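PDB 6U83: outer membrane associated protein from Francisella tularensis subsp. tularensis, which probably ties the outer membrane to peptidoglycan through its C-terminal OmpA-like domain, the part crystallised here, while the whole protein may also act as a porin. Local coordinates for residues P29-C35 / A47-I51; F85-I91 / V166-K171; T95-S101 / N159-A164. Residue numbers count along the deposited sequence, not the author numbering.

Interaction 1: residues P29-C35 / A47-I51; sequences PAGIKQC and ACYTI
A short parallel pairing can be held at a sheet edge by one covalent link and one well-placed ring. Build Pro29-Ile32 as a type II turn, Gly31 taking positive phi (75°), then extend the chain through Gln34 beside strand 47-51, running the same way. Gln34 lies across from Tyr49 (CA-CA 4.7 Å). Two backbone hydrogen bonds embrace Tyr49: its N donates to Lys33 O (3.0 Å), and Cys35 N donates to Tyr49 O (2.8 Å). The Tyr49 side chain, chi1 near 69°, brings its ring into the hollow left between turn and strand. Gln34 CB sits over one face, 3.9 Å from the ring centroid, a CH-pi contact; Pro29 CG reaches Tyr49 CD2 at 4.0 Å, and Ile32 O meets the ring edge at Tyr49 CE2 (3.1 Å). Ile32 CG2 is a second bump, 4.1 Å from Tyr49 CD2 and pressed onto the strand backbone 3.3 Å from Ala47 O. Cys35 (m) and Cys48 (p) join SG to SG at 2.1 Å, with chi3 91°. Strand 55-63 pairs with segment 47-51 as its neighbour in the sheet. The result is a disulfide-closed loop joining two short parallel strands at the margin of the mixed sheet of the OmpA-like domain.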
ATOM      1  N   PRO A  29       7.256 -14.143  -0.396  1.00 90.02           N
ATOM      2  CA  PRO A  29       6.656 -13.432  -1.537  1.00 82.99           C
ATOM      3  C   PRO A  29       7.711 -12.846  -2.470  1.00 83.17           C
ATOM      4  O   PRO A  29       8.685 -12.229  -2.032  1.00 82.86           O
ATOM      5  CB  PRO A  29       5.808 -12.337  -0.874  1.00 79.63           C
ATOM      6  CG  PRO A  29       6.155 -12.354   0.577  1.00 82.76           C
ATOM      7  CD  PRO A  29       6.674 -13.716   0.887  1.00 85.62           C
ATOM      8  N   ALA A  30       7.492 -13.039  -3.771  1.00 79.58           N
ATOM      9  CA  ALA A  30       8.488 -12.701  -4.782  1.00 81.93           C
ATOM     10  C   ALA A  30       8.758 -11.204  -4.832  1.00 80.63           C
ATOM     11  O   ALA A  30       7.834 -10.395  -4.956  1.00 91.20           O
ATOM     12  CB  ALA A  30       8.025 -13.185  -6.156  1.00 85.73           C
ATOM     13  N   GLY A  31      10.033 -10.839  -4.761  1.00 79.00           N
ATOM     14  CA  GLY A  31      10.429  -9.456  -4.911  1.00 78.35           C
ATOM     15  C   GLY A  31      10.146  -8.566  -3.725  1.00 82.05           C
ATOM     16  O   GLY A  31      10.329  -7.350  -3.829  1.00 83.46           O
ATOM     17  N   ILE A  32       9.720  -9.130  -2.598  1.00 80.29           N
ATOM     18  CA  ILE A  32       9.343  -8.364  -1.416  1.00 77.81           C
ATOM     19  C   ILE A  32      10.252  -8.765  -0.262  1.00 82.88           C
ATOM     20  O   ILE A  32      10.441  -9.959  -0.004  1.00 86.93           O
ATOM     21  CB  ILE A  32       7.872  -8.607  -1.050  1.00 72.88           C
ATOM     22  CG1 ILE A  32       6.980  -8.372  -2.271  1.00 81.19           C
ATOM     23  CG2 ILE A  32       7.493  -7.710   0.071  1.00 71.77           C
ATOM     24  CD1 ILE A  32       5.549  -8.899  -2.126  1.00 76.66           C
ATOM     25  N   LYS A  33      10.796  -7.778   0.439  1.00 76.06           N
ATOM     26  CA  LYS A  33      11.706  -8.028   1.545  1.00 72.00           C
ATOM     27  C   LYS A  33      10.997  -7.779   2.868  1.00 71.72           C
ATOM     28  O   LYS A  33       9.963  -7.118   2.920  1.00 74.83           O
ATOM     29  CB  LYS A  33      12.947  -7.141   1.437  1.00 78.00           C
ATOM     30  CG  LYS A  33      13.526  -7.066   0.020  1.00 96.89           C
ATOM     31  CD  LYS A  33      13.789  -8.461  -0.557  1.00108.15           C
ATOM     32  CE  LYS A  33      14.758  -8.425  -1.737  1.00105.26           C
ATOM     33  NZ  LYS A  33      15.863  -9.412  -1.531  1.00 96.03           N
ATOM     34  N   GLN A  34      11.567  -8.314   3.945  1.00 69.58           N
ATOM     35  CA  GLN A  34      10.941  -8.186   5.255  1.00 70.56           C
ATOM     36  C   GLN A  34      10.944  -6.734   5.714  1.00 71.21           C
ATOM     37  O   GLN A  34      11.910  -6.003   5.495  1.00 79.68           O
ATOM     38  CB  GLN A  34      11.669  -9.059   6.273  1.00 76.42           C
ATOM     39  CG  GLN A  34      11.067  -9.007   7.666  1.00 73.80           C
ATOM     40  CD  GLN A  34      11.861  -9.815   8.666  1.00 80.28           C
ATOM     41  OE1 GLN A  34      12.926  -9.392   9.108  1.00 84.00           O
ATOM     42  NE2 GLN A  34      11.357 -10.993   9.016  1.00 85.61           N
ATOM     43  N   CYS A  35       9.851  -6.313   6.353  1.00 71.95           N
ATOM     44  CA  CYS A  35       9.733  -4.931   6.805  1.00 78.15           C
ATOM     45  C   CYS A  35      10.774  -4.620   7.875  1.00 78.61           C
ATOM     46  O   CYS A  35      10.946  -5.381   8.827  1.00 77.38           O
ATOM     47  CB  CYS A  35       8.333  -4.644   7.359  1.00 86.10           C
ATOM     48  SG  CYS A  35       6.940  -4.752   6.189  1.00 95.99           S
ATOM     49  N   ALA A  47       6.959  -1.976  -0.598  1.00 75.50           N
ATOM     50  CA  ALA A  47       6.153  -3.140  -0.269  1.00 71.76           C
ATOM     51  C   ALA A  47       7.045  -4.097   0.512  1.00 72.98           C
ATOM     52  O   ALA A  47       8.139  -4.437   0.054  1.00 74.79           O
ATOM     53  CB  ALA A  47       5.596  -3.809  -1.530  1.00 66.50           C
ATOM     54  N   CYS A  48       6.597  -4.512   1.694  1.00 73.82           N
ATOM     55  CA  CYS A  48       7.401  -5.396   2.527  1.00 80.89           C
ATOM     56  C   CYS A  48       6.485  -6.403   3.232  1.00 85.95           C
ATOM     57  O   CYS A  48       5.251  -6.288   3.193  1.00 83.53           O
ATOM     58  CB  CYS A  48       8.265  -4.579   3.501  1.00 76.64           C
ATOM     59  SG  CYS A  48       7.384  -3.467   4.639  1.00 80.40           S
ATOM     60  N   TYR A  49       7.093  -7.426   3.854  1.00 75.58           N
ATOM     61  CA  TYR A  49       6.336  -8.494   4.509  1.00 73.15           C
ATOM     62  C   TYR A  49       6.736  -8.644   5.972  1.00 72.22           C
ATOM     63  O   TYR A  49       7.876  -8.367   6.352  1.00 76.60           O
ATOM     64  CB  TYR A  49       6.512  -9.871   3.795  1.00 66.09           C
ATOM     65  CG  TYR A  49       7.900 -10.485   3.911  1.00 73.85           C
ATOM     66  CD1 TYR A  49       8.293 -11.169   5.053  1.00 73.67           C
ATOM     67  CD2 TYR A  49       8.814 -10.387   2.870  1.00 80.44           C
ATOM     68  CE1 TYR A  49       9.559 -11.715   5.161  1.00 83.21           C
ATOM     69  CE2 TYR A  49      10.080 -10.930   2.969  1.00 76.63           C
ATOM     70  CZ  TYR A  49      10.444 -11.593   4.114  1.00 82.81           C
ATOM     71  OH  TYR A  49      11.699 -12.140   4.225  1.00 87.05           O
ATOM     72  N   THR A  50       5.788  -9.104   6.794  1.00 71.88           N
ATOM     73  CA  THR A  50       6.100  -9.665   8.105  1.00 74.11           C
ATOM     74  C   THR A  50       5.527 -11.070   8.186  1.00 72.79           C
ATOM     75  O   THR A  50       4.551 -11.403   7.508  1.00 75.10           O
ATOM     76  CB  THR A  50       5.542  -8.849   9.275  1.00 74.71           C
ATOM     77  OG1 THR A  50       4.133  -9.084   9.380  1.00 89.41           O
ATOM     78  CG2 THR A  50       5.797  -7.374   9.070  1.00 69.02           C
ATOM     79  N   ILE A  51       6.144 -11.894   9.018  1.00 69.55           N
ATOM     80  CA  ILE A  51       5.673 -13.244   9.264  1.00 68.99           C
ATOM     81  C   ILE A  51       5.193 -13.309  10.702  1.00 77.72           C
ATOM     82  O   ILE A  51       5.822 -12.745  11.605  1.00 71.53           O
ATOM     83  CB  ILE A  51       6.769 -14.289   8.990  1.00 74.74           C
ATOM     84  CG1 ILE A  51       7.274 -14.161   7.553  1.00 75.50           C
ATOM     85  CG2 ILE A  51       6.243 -15.690   9.239  1.00 74.62           C
ATOM     86  CD1 ILE A  51       8.640 -14.825   7.358  1.00 76.33           C
TER

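Interaction 2: residues F85-I91 / V166-K171; sequences FIKDSNI and VSAPLK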
ATOM      1  N   PHE A  85       1.792 -10.977  -5.650  1.00 69.63           N
ATOM      2  CA  PHE A  85       1.515 -11.782  -4.467  1.00 67.64           C
ATOM      3  C   PHE A  85       0.028 -12.098  -4.352  1.00 76.66           C
ATOM      4  O   PHE A  85      -0.352 -13.227  -4.014  1.00 83.74           O
ATOM      5  CB  PHE A  85       2.018 -11.030  -3.240  1.00 62.42           C
ATOM      6  CG  PHE A  85       1.724 -11.706  -1.933  1.00 68.49           C
ATOM      7  CD1 PHE A  85       2.434 -12.819  -1.541  1.00 75.82           C
ATOM      8  CD2 PHE A  85       0.782 -11.183  -1.071  1.00 66.74           C
ATOM      9  CE1 PHE A  85       2.188 -13.420  -0.330  1.00 77.21           C
ATOM     10  CE2 PHE A  85       0.528 -11.783   0.140  1.00 75.56           C
ATOM     11  CZ  PHE A  85       1.234 -12.904   0.512  1.00 77.71           C
ATOM     12  N   ILE A  86      -0.826 -11.112  -4.637  1.00 68.59           N
ATOM     13  CA  ILE A  86      -2.268 -11.327  -4.597  1.00 74.66           C
ATOM     14  C   ILE A  86      -2.676 -12.408  -5.593  1.00 83.45           C
ATOM     15  O   ILE A  86      -3.447 -13.316  -5.265  1.00 86.71           O
ATOM     16  CB  ILE A  86      -3.009 -10.005  -4.858  1.00 70.37           C
ATOM     17  CG1 ILE A  86      -2.778  -9.042  -3.698  1.00 72.81           C
ATOM     18  CG2 ILE A  86      -4.504 -10.244  -5.077  1.00 70.31           C
ATOM     19  CD1 ILE A  86      -3.027  -7.608  -4.082  1.00 80.33           C
ATOM     20  N   LYS A  87      -2.161 -12.332  -6.825  1.00 84.20           N
ATOM     21  CA  LYS A  87      -2.527 -13.333  -7.826  1.00 85.96           C
ATOM     22  C   LYS A  87      -1.985 -14.712  -7.470  1.00 88.23           C
ATOM     23  O   LYS A  87      -2.598 -15.729  -7.813  1.00 91.39           O
ATOM     24  CB  LYS A  87      -2.033 -12.911  -9.211  1.00 91.07           C
ATOM     25  CG  LYS A  87      -2.737 -11.691  -9.794  1.00101.08           C
ATOM     26  CD  LYS A  87      -2.441 -11.514 -11.293  1.00111.51           C
ATOM     27  CE  LYS A  87      -0.989 -11.138 -11.560  1.00114.21           C
ATOM     28  NZ  LYS A  87      -0.674 -11.117 -13.019  1.00115.94           N
ATOM     29  N   ASP A  88      -0.844 -14.772  -6.786  1.00 90.18           N
ATOM     30  CA  ASP A  88      -0.282 -16.067  -6.429  1.00 97.50           C
ATOM     31  C   ASP A  88      -0.932 -16.636  -5.181  1.00 90.17           C
ATOM     32  O   ASP A  88      -1.137 -17.849  -5.086  1.00 96.92           O
ATOM     33  CB  ASP A  88       1.229 -15.958  -6.239  1.00114.45           C
ATOM     34  CG  ASP A  88       1.987 -16.109  -7.542  1.00130.43           C
ATOM     35  OD1 ASP A  88       1.593 -16.969  -8.362  1.00136.06           O
ATOM     36  OD2 ASP A  88       2.973 -15.365  -7.751  1.00135.26           O
ATOM     37  N   SER A  89      -1.266 -15.784  -4.218  1.00 84.34           N
ATOM     38  CA  SER A  89      -1.932 -16.246  -3.009  1.00 88.45           C
ATOM     39  C   SER A  89      -3.413 -16.513  -3.214  1.00 95.69           C
ATOM     40  O   SER A  89      -4.079 -16.961  -2.276  1.00103.16           O
ATOM     41  CB  SER A  89      -1.749 -15.224  -1.889  1.00 90.88           C
ATOM     42  OG  SER A  89      -0.371 -15.038  -1.618  1.00101.42           O
ATOM     43  N   ASN A  90      -3.934 -16.259  -4.414  1.00 99.48           N
ATOM     44  CA  ASN A  90      -5.362 -16.370  -4.692  1.00105.84           C
ATOM     45  C   ASN A  90      -6.174 -15.591  -3.654  1.00104.57           C
ATOM     46  O   ASN A  90      -7.209 -16.048  -3.162  1.00100.79           O
ATOM     47  CB  ASN A  90      -5.784 -17.838  -4.765  1.00113.11           C
ATOM     48  CG  ASN A  90      -4.932 -18.634  -5.744  1.00119.47           C
ATOM     49  OD1 ASN A  90      -3.974 -19.306  -5.354  1.00125.06           O
ATOM     50  ND2 ASN A  90      -5.266 -18.540  -7.028  1.00117.82           N
ATOM     51  N   ILE A  91      -5.683 -14.394  -3.319  1.00 96.82           N
ATOM     52  CA  ILE A  91      -6.331 -13.559  -2.315  1.00 92.93           C
ATOM     53  C   ILE A  91      -7.614 -12.968  -2.883  1.00100.41           C
ATOM     54  O   ILE A  91      -7.687 -12.576  -4.058  1.00 97.59           O
ATOM     55  CB  ILE A  91      -5.355 -12.474  -1.823  1.00 87.13           C
ATOM     56  CG1 ILE A  91      -4.363 -13.087  -0.823  1.00 88.02           C
ATOM     57  CG2 ILE A  91      -6.088 -11.281  -1.212  1.00 78.95           C
ATOM     58  CD1 ILE A  91      -3.315 -12.125  -0.326  1.00 82.07           C
ATOM     59  N   VAL A 166      -2.483  -7.253   2.917  1.00 77.81           N
ATOM     60  CA  VAL A 166      -3.176  -8.523   2.739  1.00 76.33           C
ATOM     61  C   VAL A 166      -2.374  -9.624   3.426  1.00 70.78           C
ATOM     62  O   VAL A 166      -1.163  -9.505   3.619  1.00 77.96           O
ATOM     63  CB  VAL A 166      -3.391  -8.844   1.244  1.00 80.93           C
ATOM     64  CG1 VAL A 166      -4.361  -7.849   0.621  1.00 83.57           C
ATOM     65  CG2 VAL A 166      -2.077  -8.806   0.508  1.00 78.87           C
ATOM     66  N   SER A 167      -3.058 -10.700   3.802  1.00 65.89           N
ATOM     67  CA  SER A 167      -2.436 -11.817   4.491  1.00 68.90           C
ATOM     68  C   SER A 167      -2.796 -13.119   3.801  1.00 73.04           C
ATOM     69  O   SER A 167      -3.841 -13.243   3.164  1.00 82.10           O
ATOM     70  CB  SER A 167      -2.865 -11.895   5.959  1.00 75.03           C
ATOM     71  OG  SER A 167      -2.515 -10.704   6.627  1.00 84.52           O
ATOM     72  N   ALA A 168      -1.925 -14.088   3.944  1.00 71.63           N
ATOM     73  CA  ALA A 168      -2.169 -15.389   3.353  1.00 80.76           C
ATOM     74  C   ALA A 168      -1.207 -16.376   3.986  1.00 89.50           C
ATOM     75  O   ALA A 168      -0.141 -15.974   4.466  1.00 94.37           O
ATOM     76  CB  ALA A 168      -1.989 -15.348   1.835  1.00 76.62           C
ATOM     77  N   PRO A 169      -1.549 -17.657   4.039  1.00 94.25           N
ATOM     78  CA  PRO A 169      -0.591 -18.647   4.532  1.00 94.95           C
ATOM     79  C   PRO A 169       0.660 -18.680   3.658  1.00 94.53           C
ATOM     80  O   PRO A 169       0.635 -18.312   2.480  1.00 90.67           O
ATOM     81  CB  PRO A 169      -1.374 -19.961   4.459  1.00 97.42           C
ATOM     82  CG  PRO A 169      -2.827 -19.541   4.536  1.00 95.84           C
ATOM     83  CD  PRO A 169      -2.886 -18.238   3.803  1.00 98.24           C
ATOM     84  N   LEU A 170       1.771 -19.109   4.257  1.00 90.47           N
ATOM     85  CA  LEU A 170       3.006 -19.246   3.497  1.00 82.59           C
ATOM     86  C   LEU A 170       2.930 -20.475   2.606  1.00 79.50           C
ATOM     87  O   LEU A 170       2.516 -21.551   3.045  1.00 85.22           O
ATOM     88  CB  LEU A 170       4.209 -19.340   4.432  1.00 93.17           C
ATOM     89  CG  LEU A 170       4.836 -17.988   4.756  1.00 91.13           C
ATOM     90  CD1 LEU A 170       5.937 -18.137   5.777  1.00 94.55           C
ATOM     91  CD2 LEU A 170       5.358 -17.349   3.479  1.00 91.36           C
ATOM     92  N   LYS A 171       3.329 -20.305   1.351  1.00 89.19           N
ATOM     93  CA  LYS A 171       3.204 -21.360   0.356  1.00103.50           C
ATOM     94  C   LYS A 171       4.366 -22.343   0.459  1.00104.82           C
ATOM     95  O   LYS A 171       5.517 -21.947   0.657  1.00113.41           O
ATOM     96  CB  LYS A 171       3.154 -20.745  -1.046  1.00109.66           C
ATOM     97  CG  LYS A 171       2.099 -19.649  -1.228  1.00111.12           C
ATOM     98  CD  LYS A 171       0.690 -20.225  -1.292  1.00114.39           C
ATOM     99  CE  LYS A 171      -0.369 -19.134  -1.188  1.00113.66           C
ATOM    100  NZ  LYS A 171      -1.752 -19.668  -1.368  1.00114.04           N
TER
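Helix 85-89 crosses strand 166-169 at 36°, pointing broadly the same way, with axes 9.6 Å apart. The nearest approach of the backbones is at the helix end, where the CA atoms of Ser89 and Ala168 are 6.4 Å apart. Asn90 then leaves helical geometry with positive phi (51°), while Ile91 N still returns to Ile86 O (3.2 Å); this reversal turns Ile91 toward the strand.

No hydrogen bond joins the two segments, so shape does the work. Val166 and Ala168, two residues apart, direct their CB atoms at the helix, whereas Ser167 between them points away and its hydroxyl bonds to Thr57. Ile91 CD1 fits between the two bumps, 3.6 Å from Val166 CB and 4.1 Å from Ala168 CB. The Phe85 ring meets Val166 CG2 with its edge (CE2, 4.0 Å), and its CZ approaches Ala168 CB at 4.3 Å. The small methyl of Ala168 lets Ser89 come close, CB to CB 3.7 Å; the Ser89 hydroxyl is engaged within its own helix, OG donating to Phe85 O at 3.0 Å. Farther out, the aliphatic tail of Lys171 lies along this end, its CE 4.1 Å from Ser89 OG.

Val94 touches both Ile86 and Val166, and Val56 and Val58 touch Phe85, so the helix spans strands on both sides of 161-172. Strand 55-63, helix 73-89 and strand 94-98 form a split beta-alpha-beta unit, with strand 161-172 lying antiparallel between its two strands, as in the OmpA-like fold.

Interaction 3: residues T95-S101 / N159-A164; sequences TVKGYAS and NQRVEA. With DAL (D-alanine), chain D.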
ATOM      1  N   THR A  95      -8.279  -3.863   0.132  1.00 67.19           N
ATOM      2  CA  THR A  95      -8.735  -2.507   0.384  1.00 63.07           C
ATOM      3  C   THR A  95      -7.576  -1.548   0.189  1.00 74.82           C
ATOM      4  O   THR A  95      -6.537  -1.682   0.842  1.00 79.36           O
ATOM      5  CB  THR A  95      -9.301  -2.387   1.791  1.00 65.20           C
ATOM      6  OG1 THR A  95     -10.426  -3.263   1.898  1.00 82.13           O
ATOM      7  CG2 THR A  95      -9.739  -0.955   2.051  1.00 64.09           C
ATOM      8  N   VAL A  96      -7.762  -0.576  -0.699  1.00 81.83           N
ATOM      9  CA  VAL A  96      -6.738   0.396  -1.051  1.00 67.21           C
ATOM     10  C   VAL A  96      -7.126   1.728  -0.418  1.00 68.48           C
ATOM     11  O   VAL A  96      -8.138   2.334  -0.798  1.00 65.92           O
ATOM     12  CB  VAL A  96      -6.595   0.516  -2.571  1.00 69.23           C
ATOM     13  CG1 VAL A  96      -5.592   1.574  -2.909  1.00 77.94           C
ATOM     14  CG2 VAL A  96      -6.176  -0.819  -3.154  1.00 61.90           C
ATOM     15  N   LYS A  97      -6.323   2.199   0.538  1.00 61.96           N
ATOM     16  CA  LYS A  97      -6.640   3.381   1.336  1.00 60.75           C
ATOM     17  C   LYS A  97      -5.721   4.536   0.951  1.00 61.42           C
ATOM     18  O   LYS A  97      -4.496   4.404   1.009  1.00 60.80           O
ATOM     19  CB  LYS A  97      -6.500   3.074   2.825  1.00 60.24           C
ATOM     20  CG  LYS A  97      -7.373   1.929   3.291  1.00 69.00           C
ATOM     21  CD  LYS A  97      -7.037   1.582   4.718  1.00 73.03           C
ATOM     22  CE  LYS A  97      -8.009   0.563   5.260  1.00 97.64           C
ATOM     23  NZ  LYS A  97      -7.707   0.214   6.681  1.00105.12           N
ATOM     24  N   GLY A  98      -6.315   5.673   0.606  1.00 57.63           N
ATOM     25  CA  GLY A  98      -5.581   6.858   0.221  1.00 50.18           C
ATOM     26  C   GLY A  98      -5.554   7.900   1.328  1.00 54.72           C
ATOM     27  O   GLY A  98      -6.517   8.060   2.066  1.00 61.53           O
ATOM     28  N   TYR A  99      -4.445   8.631   1.419  1.00 56.86           N
ATOM     29  CA  TYR A  99      -4.288   9.630   2.464  1.00 53.33           C
ATOM     30  C   TYR A  99      -3.678  10.897   1.877  1.00 56.72           C
ATOM     31  O   TYR A  99      -3.167  10.914   0.746  1.00 54.82           O
ATOM     32  CB  TYR A  99      -3.411   9.113   3.615  1.00 48.86           C
ATOM     33  CG  TYR A  99      -3.959   7.894   4.306  1.00 49.21           C
ATOM     34  CD1 TYR A  99      -4.679   8.014   5.489  1.00 54.99           C
ATOM     35  CD2 TYR A  99      -3.769   6.613   3.773  1.00 56.07           C
ATOM     36  CE1 TYR A  99      -5.197   6.894   6.129  1.00 62.22           C
ATOM     37  CE2 TYR A  99      -4.290   5.473   4.417  1.00 60.35           C
ATOM     38  CZ  TYR A  99      -5.002   5.633   5.591  1.00 62.81           C
ATOM     39  OH  TYR A  99      -5.522   4.545   6.246  1.00 74.48           O
ATOM     40  N   ALA A 100      -3.722  11.960   2.679  1.00 52.59           N
ATOM     41  CA  ALA A 100      -3.153  13.238   2.288  1.00 55.69           C
ATOM     42  C   ALA A 100      -2.418  13.844   3.479  1.00 59.14           C
ATOM     43  O   ALA A 100      -2.583  13.423   4.627  1.00 60.19           O
ATOM     44  CB  ALA A 100      -4.245  14.190   1.743  1.00 53.89           C
ATOM     45  N   SER A 101      -1.567  14.818   3.192  1.00 53.97           N
ATOM     46  CA  SER A 101      -1.000  15.616   4.264  1.00 54.93           C
ATOM     47  C   SER A 101      -1.900  16.819   4.515  1.00 64.29           C
ATOM     48  O   SER A 101      -2.642  17.262   3.638  1.00 61.13           O
ATOM     49  CB  SER A 101       0.414  16.076   3.906  1.00 63.56           C
ATOM     50  OG  SER A 101       0.406  16.899   2.746  1.00 54.27           O
ATOM     51  N   ASN A 159       2.905  11.631   4.665  1.00 57.45           N
ATOM     52  CA  ASN A 159       1.485  11.339   4.824  1.00 66.60           C
ATOM     53  C   ASN A 159       0.763  11.220   3.485  1.00 66.96           C
ATOM     54  O   ASN A 159      -0.312  10.612   3.419  1.00 70.19           O
ATOM     55  CB  ASN A 159       0.841  12.415   5.691  1.00 65.83           C
ATOM     56  CG  ASN A 159       1.264  12.313   7.131  1.00 65.34           C
ATOM     57  OD1 ASN A 159       1.271  11.224   7.697  1.00 65.43           O
ATOM     58  ND2 ASN A 159       1.630  13.437   7.731  1.00 70.39           N
ATOM     59  N   GLN A 160       1.343  11.781   2.426  1.00 57.38           N
ATOM     60  CA  GLN A 160       0.789  11.769   1.073  1.00 60.75           C
ATOM     61  C   GLN A 160       1.011  10.388   0.463  1.00 62.94           C
ATOM     62  O   GLN A 160       2.053  10.137  -0.158  1.00 65.05           O
ATOM     63  CB  GLN A 160       1.460  12.861   0.246  1.00 58.75           C
ATOM     64  CG  GLN A 160       1.261  14.280   0.797  1.00 52.67           C
ATOM     65  CD  GLN A 160       2.323  15.267   0.291  1.00 60.98           C
ATOM     66  OE1 GLN A 160       2.331  16.431   0.688  1.00 67.71           O
ATOM     67  NE2 GLN A 160       3.220  14.799  -0.584  1.00 54.14           N
ATOM     68  N   ARG A 161       0.028   9.484   0.618  1.00 53.37           N
ATOM     69  CA  ARG A 161       0.295   8.065   0.397  1.00 53.87           C
ATOM     70  C   ARG A 161      -0.982   7.247   0.215  1.00 59.04           C
ATOM     71  O   ARG A 161      -2.088   7.674   0.554  1.00 62.36           O
ATOM     72  CB  ARG A 161       1.074   7.471   1.566  1.00 54.98           C
ATOM     73  CG  ARG A 161       0.152   7.069   2.706  1.00 58.43           C
ATOM     74  CD  ARG A 161       0.794   7.333   4.036  1.00 57.12           C
ATOM     75  NE  ARG A 161       0.026   6.823   5.166  1.00 53.69           N
ATOM     76  CZ  ARG A 161      -0.811   7.579   5.879  1.00 64.68           C
ATOM     77  NH1 ARG A 161      -0.980   8.860   5.558  1.00 57.89           N
ATOM     78  NH2 ARG A 161      -1.489   7.058   6.904  1.00 59.04           N
ATOM     79  N   VAL A 162      -0.785   6.031  -0.302  1.00 58.29           N
ATOM     80  CA  VAL A 162      -1.784   4.975  -0.358  1.00 56.41           C
ATOM     81  C   VAL A 162      -1.242   3.773   0.400  1.00 67.63           C
ATOM     82  O   VAL A 162      -0.063   3.432   0.273  1.00 69.63           O
ATOM     83  CB  VAL A 162      -2.115   4.591  -1.814  1.00 55.35           C
ATOM     84  CG1 VAL A 162      -2.707   3.208  -1.875  1.00 55.72           C
ATOM     85  CG2 VAL A 162      -3.092   5.560  -2.389  1.00 49.63           C
ATOM     86  N   GLU A 163      -2.094   3.134   1.193  1.00 70.18           N
ATOM     87  CA  GLU A 163      -1.716   1.968   1.980  1.00 70.23           C
ATOM     88  C   GLU A 163      -2.658   0.806   1.709  1.00 73.69           C
ATOM     89  O   GLU A 163      -3.848   0.999   1.433  1.00 81.83           O
ATOM     90  CB  GLU A 163      -1.759   2.251   3.479  1.00 64.58           C
ATOM     91  CG  GLU A 163      -0.894   3.382   3.950  1.00 74.42           C
ATOM     92  CD  GLU A 163      -0.907   3.465   5.456  1.00 82.67           C
ATOM     93  OE1 GLU A 163      -1.746   2.762   6.078  1.00 78.94           O
ATOM     94  OE2 GLU A 163      -0.082   4.220   6.014  1.00 86.06           O
ATOM     95  N   ALA A 164      -2.120  -0.406   1.841  1.00 66.39           N
ATOM     96  CA  ALA A 164      -2.907  -1.630   1.773  1.00 67.77           C
ATOM     97  C   ALA A 164      -2.112  -2.753   2.420  1.00 73.00           C
ATOM     98  O   ALA A 164      -0.878  -2.728   2.417  1.00 67.86           O
ATOM     99  CB  ALA A 164      -3.254  -1.999   0.330  1.00 62.55           C
TER
HETATM  100  N   DAL D 403      -2.168  18.014   1.301  1.00 51.20           N
HETATM  101  CA  DAL D 403      -1.335  17.884   0.115  1.00 51.52           C
HETATM  102  CB  DAL D 403      -1.869  18.777  -1.017  1.00 54.50           C
HETATM  103  C   DAL D 403      -1.206  16.437  -0.358  1.00 59.08           C
HETATM  104  O   DAL D 403      -0.646  16.215  -1.434  1.00 66.34           O
HETATM  105  OXT DAL D 403      -1.644  15.476   0.303  1.00 60.09           O
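A charged group lying flat on an aromatic ring is the striking feature here: the Arg161 guanidinium stacks on Tyr99, planes 21° apart, with Arg161 CZ 3.9 Å from the ring centroid in a cation-pi contact. The arginine is fixed from several directions. Its NE makes a salt bridge to Glu163 OE2 (2.7 Å), its NH1 donates to Asn159 O (2.8 Å), and its NH2 bonds to the backbone of Asp147. Phe143 packs nearly parallel to the Tyr99 ring.

Beneath this layer the backbones pair antiparallel. Lys97 and Glu163 form a hydrogen-bonded pair, Lys97 N to Glu163 O at 2.9 Å and Glu163 N to Lys97 O at 2.7 Å, and Tyr99 N donates to Arg161 O (2.7 Å). Gly98 faces Val162 in the intervening non-hydrogen-bonded pair, where Val162 CG2 lies 3.8 Å from Gly98 CA. On that face Val96 CG1 meets Val162 CG1 at 3.5 Å, and both valines pack on Val124 of helix 110-130.

Past the paired strands, the two segments stay side by side and become binding surface. Ser101 OG donates to Gln160 OE1 (2.9 Å), while the serine backbone grips D-alanine: Ser101 N to its OXT at 3.0 Å, and its amino N to Ser101 O at 2.5 Å. Asp67, Asn113 and Arg120 add further hydrogen bonds to the ligand. D-Alanine occurs in peptidoglycan stem peptides, so this pocket at the end of adjoining central strands is consistent with the peptidoglycan-binding site of OmpA-like domains.

One sheet is reached by all three contacts, but only interaction 3 contains residues of the D-alanine pocket. Interactions 1 and 2, with centres 12 Å apart, touch through apolar side chains: Pro29 CB lies 3.5 Å from Phe85 CD1, and Ile51 CG2 lies 4.3 Å from Leu170 CD1. Interactions 1 and 3 do not touch, their nearest atoms being about 7 Å and their centres about 19 Å apart. Interactions 2 and 3, with centres about 22 Å apart, meet only where their segments adjoin along strand 161-172, which packs under helix 73-89 in one and leads back to the pocket in the other. In sequence, interaction 3 is nested within the loop that interaction 2 closes.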